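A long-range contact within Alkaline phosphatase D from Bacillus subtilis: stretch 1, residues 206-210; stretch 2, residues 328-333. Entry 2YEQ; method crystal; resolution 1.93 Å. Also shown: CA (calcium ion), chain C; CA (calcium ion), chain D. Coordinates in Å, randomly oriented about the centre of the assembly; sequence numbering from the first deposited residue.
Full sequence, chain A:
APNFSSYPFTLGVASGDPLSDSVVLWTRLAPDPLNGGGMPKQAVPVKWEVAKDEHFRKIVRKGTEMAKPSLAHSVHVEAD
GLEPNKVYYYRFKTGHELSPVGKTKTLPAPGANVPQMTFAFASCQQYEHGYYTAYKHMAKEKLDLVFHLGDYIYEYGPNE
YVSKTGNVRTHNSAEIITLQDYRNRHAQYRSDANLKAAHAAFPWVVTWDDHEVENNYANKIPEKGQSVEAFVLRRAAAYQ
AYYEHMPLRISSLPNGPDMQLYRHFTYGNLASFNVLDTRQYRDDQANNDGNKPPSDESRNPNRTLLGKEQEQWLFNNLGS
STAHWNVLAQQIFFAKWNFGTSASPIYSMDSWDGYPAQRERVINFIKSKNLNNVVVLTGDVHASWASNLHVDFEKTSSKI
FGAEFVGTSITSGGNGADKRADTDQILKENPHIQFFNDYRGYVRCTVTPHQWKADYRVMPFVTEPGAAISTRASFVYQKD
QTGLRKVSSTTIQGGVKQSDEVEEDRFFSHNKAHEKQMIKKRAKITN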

ATOM      1  N   VAL A 206       0.521   7.037  -0.646  1.00 16.15           N
ATOM      2  CA  VAL A 206      -0.307   5.877  -0.940  1.00 16.13           C
ATOM      3  C   VAL A 206      -0.249   5.509  -2.430  1.00 16.39           C
ATOM      4  O   VAL A 206      -0.112   6.378  -3.298  1.00 16.47           O
ATOM      5  CB  VAL A 206      -1.796   6.138  -0.510  1.00 17.21           C
ATOM      6  CG1 VAL A 206      -1.875   6.414   1.017  1.00 17.38           C
ATOM      7  CG2 VAL A 206      -2.382   7.323  -1.295  1.00 16.51           C
ATOM      8  N   THR A 207      -0.372   4.213  -2.702  1.00 17.23           N
ATOM      9  CA  THR A 207      -0.648   3.717  -4.045  1.00 17.70           C
ATOM     10  C   THR A 207      -1.546   2.521  -3.898  1.00 17.16           C
ATOM     11  O   THR A 207      -1.555   1.888  -2.843  1.00 20.22           O
ATOM     12  CB  THR A 207       0.637   3.391  -4.830  1.00 18.53           C
ATOM     13  OG1 THR A 207       0.279   3.046  -6.166  1.00 18.63           O
ATOM     14  CG2 THR A 207       1.477   2.250  -4.132  1.00 15.12           C
ATOM     15  N   TRP A 208      -2.361   2.233  -4.912  1.00 16.96           N
ATOM     16  CA  TRP A 208      -3.423   1.227  -4.758  1.00 16.67           C
ATOM     17  C   TRP A 208      -2.972  -0.089  -5.355  1.00 15.92           C
ATOM     18  O   TRP A 208      -1.995  -0.127  -6.086  1.00 16.68           O
ATOM     19  CB  TRP A 208      -4.721   1.691  -5.452  1.00 18.13           C
ATOM     20  CG  TRP A 208      -4.565   2.195  -6.838  1.00 18.51           C
ATOM     21  CD1 TRP A 208      -3.774   1.684  -7.828  1.00 20.25           C
ATOM     22  CD2 TRP A 208      -5.240   3.324  -7.405  1.00 18.82           C
ATOM     23  NE1 TRP A 208      -3.912   2.443  -8.975  1.00 21.92           N
ATOM     24  CE2 TRP A 208      -4.809   3.448  -8.741  1.00 20.66           C
ATOM     25  CE3 TRP A 208      -6.185   4.231  -6.915  1.00 19.93           C
ATOM     26  CZ2 TRP A 208      -5.267   4.455  -9.583  1.00 19.61           C
ATOM     27  CZ3 TRP A 208      -6.636   5.235  -7.744  1.00 20.22           C
ATOM     28  CH2 TRP A 208      -6.184   5.334  -9.079  1.00 21.33           C
ATOM     29  N   ASP A 209      -3.694  -1.151  -5.051  1.00 14.47           N
ATOM     30  CA  ASP A 209      -3.577  -2.406  -5.783  1.00 16.61           C
ATOM     31  C   ASP A 209      -4.970  -2.738  -6.339  1.00 14.77           C
ATOM     32  O   ASP A 209      -5.648  -1.822  -6.829  1.00 18.93           O
ATOM     33  CB  ASP A 209      -2.989  -3.548  -4.930  1.00 14.15           C
ATOM     34  CG  ASP A 209      -2.582  -4.769  -5.778  1.00 15.50           C
ATOM     35  OD1 ASP A 209      -2.089  -4.572  -6.929  1.00 15.91           O
ATOM     36  OD2 ASP A 209      -2.809  -5.937  -5.297  1.00 17.77           O
ATOM     37  N   ASP A 210      -5.408  -3.986  -6.272  1.00 15.78           N
ATOM     38  CA  ASP A 210      -6.657  -4.378  -6.980  1.00 15.88           C
ATOM     39  C   ASP A 210      -7.924  -4.086  -6.214  1.00 16.39           C
ATOM     40  O   ASP A 210      -8.908  -3.651  -6.815  1.00 15.07           O
ATOM     41  CB  ASP A 210      -6.668  -5.849  -7.444  1.00 16.03           C
ATOM     42  CG  ASP A 210      -6.268  -6.833  -6.376  1.00 18.96           C
ATOM     43  OD1 ASP A 210      -5.566  -6.439  -5.398  1.00 17.17           O
ATOM     44  OD2 ASP A 210      -6.643  -8.025  -6.500  1.00 16.95           O
TER
HETATM   45 CA    CA C1525      -4.015  -7.150  -3.762  1.00 18.38          CA
HETATM   46 CA    CA D1526      -6.216 -10.093  -5.632  1.00 20.36          CA
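Stretch 2 (328-333) LAQQIF

Stretch 2 runs alongside stretch 1 in the same sense: the vectors from CA 207 to CA 209 and from CA 329 to CA 332 differ in direction by 2°. The backbones remain well apart, with CA of Thr207 7.5 Å from CA of Gln330 and CA of Asp209 6.0 Å from CA of Gln331, and side chains fill the gap. Residues 328-329 end a strand; beyond them the chain is irregular, with Gln331 at phi/psi -99/-41 between the extended Gln330 (-152/-171) and Ile332 (-126/161).

Gln331 dominates the contact, contributing 81 Å² of the 211 Å² buried in total. Its CA-to-CB bond points toward stretch 1, and with chi1 m and chi2 p the side chain carries its amide to the backbone of Trp208. There NE2 donates to O of Trp208 at 3.0 Å, but the N-H...O angle of 126° marks this hydrogen bond as weak. OG1 of Thr207 lies 3.1 Å from the same NE2, at an angle too poor for a hydrogen bond.

Asp209 (46 Å²) and Thr207 (40 Å²) both point toward stretch 2, whereas the intervening Trp208 points away. Asp209 OD1 packs 3.3 Å from CB of Gln331 and 4.1 Å from CG2 of Ile332, while Asp209 OD2 binds a calcium ion (CA, chain C) at 2.3 Å.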

ATOM      1  N   LEU A 328      11.671   1.058  -5.413  1.00 19.10           N
ATOM      2  CA  LEU A 328      10.414   0.793  -6.110  1.00 20.15           C
ATOM      3  C   LEU A 328       9.341   0.476  -5.068  1.00 16.94           C
ATOM      4  O   LEU A 328       9.322  -0.583  -4.486  1.00 19.44           O
ATOM      5  CB  LEU A 328      10.555  -0.387  -7.081  1.00 22.57           C
ATOM      6  CG  LEU A 328      11.599  -0.345  -8.198  1.00 26.01           C
ATOM      7  CD1 LEU A 328      11.284  -1.458  -9.255  1.00 25.03           C
ATOM      8  CD2 LEU A 328      11.677   1.023  -8.779  1.00 25.79           C
ATOM      9  N   ALA A 329       8.476   1.432  -4.806  1.00 16.44           N
ATOM     10  CA  ALA A 329       7.375   1.227  -3.871  1.00 16.51           C
ATOM     11  C   ALA A 329       6.202   0.770  -4.724  1.00 16.29           C
ATOM     12  O   ALA A 329       5.635   1.577  -5.453  1.00 15.87           O
ATOM     13  CB  ALA A 329       7.037   2.523  -3.187  1.00 16.70           C
ATOM     14  N   GLN A 330       5.840  -0.495  -4.613  1.00 16.46           N
ATOM     15  CA  GLN A 330       4.875  -1.077  -5.542  1.00 18.97           C
ATOM     16  C   GLN A 330       4.094  -2.204  -4.905  1.00 17.45           C
ATOM     17  O   GLN A 330       4.172  -2.403  -3.685  1.00 18.21           O
ATOM     18  CB  GLN A 330       5.580  -1.479  -6.854  1.00 18.85           C
ATOM     19  CG  GLN A 330       6.680  -2.515  -6.699  1.00 19.50           C
ATOM     20  CD  GLN A 330       6.162  -3.914  -6.806  1.00 19.83           C
ATOM     21  OE1 GLN A 330       5.437  -4.255  -7.759  1.00 18.53           O
ATOM     22  NE2 GLN A 330       6.464  -4.726  -5.809  1.00 17.17           N
ATOM     23  N   GLN A 331       3.312  -2.939  -5.712  1.00 18.43           N
ATOM     24  CA  GLN A 331       2.217  -3.739  -5.194  1.00 16.54           C
ATOM     25  C   GLN A 331       2.468  -5.196  -4.992  1.00 15.28           C
ATOM     26  O   GLN A 331       1.972  -5.791  -4.018  1.00 14.18           O
ATOM     27  CB  GLN A 331       1.009  -3.616  -6.156  1.00 17.35           C
ATOM     28  CG  GLN A 331       0.388  -2.236  -6.244  1.00 18.02           C
ATOM     29  CD  GLN A 331       1.208  -1.203  -6.987  1.00 18.58           C
ATOM     30  OE1 GLN A 331       2.044  -1.520  -7.851  1.00 17.86           O
ATOM     31  NE2 GLN A 331       0.944   0.077  -6.675  1.00 20.22           N
ATOM     32  N   ILE A 332       3.168  -5.814  -5.946  1.00 16.16           N
ATOM     33  CA  ILE A 332       3.121  -7.256  -6.106  1.00 15.75           C
ATOM     34  C   ILE A 332       4.512  -7.930  -6.098  1.00 15.68           C
ATOM     35  O   ILE A 332       5.543  -7.300  -6.307  1.00 18.57           O
ATOM     36  CB  ILE A 332       2.358  -7.622  -7.421  1.00 17.52           C
ATOM     37  CG1 ILE A 332       2.871  -6.789  -8.585  1.00 18.50           C
ATOM     38  CG2 ILE A 332       0.806  -7.455  -7.249  1.00 16.24           C
ATOM     39  CD1 ILE A 332       2.522  -7.364  -9.979  1.00 20.01           C
ATOM     40  N   PHE A 333       4.506  -9.221  -5.844  1.00 16.60           N
ATOM     41  CA  PHE A 333       5.740  -9.997  -5.661  1.00 17.16           C
ATOM     42  C   PHE A 333       6.672  -9.891  -6.876  1.00 19.11           C
ATOM     43  O   PHE A 333       6.318 -10.284  -7.992  1.00 17.85           O
ATOM     44  CB  PHE A 333       5.373 -11.427  -5.351  1.00 17.22           C
ATOM     45  CG  PHE A 333       6.393 -12.176  -4.523  1.00 17.94           C
ATOM     46  CD1 PHE A 333       7.586 -12.609  -5.079  1.00 20.43           C
ATOM     47  CD2 PHE A 333       6.122 -12.506  -3.208  1.00 19.38           C
ATOM     48  CE1 PHE A 333       8.525 -13.336  -4.304  1.00 20.58           C
ATOM     49  CE2 PHE A 333       7.033 -13.245  -2.449  1.00 20.09           C
ATOM     50  CZ  PHE A 333       8.237 -13.642  -3.004  1.00 19.91           C
TER
HETATM   51  O   HOH W   1      -2.529  -5.701  -2.244  1.00 13.67           O
HETATM   52  O   HOH W   2      -5.944 -12.121  -4.747  1.00 24.22           O
HETATM   53  O   HOH W   3      -3.920  -9.901  -6.150  1.00 21.02           O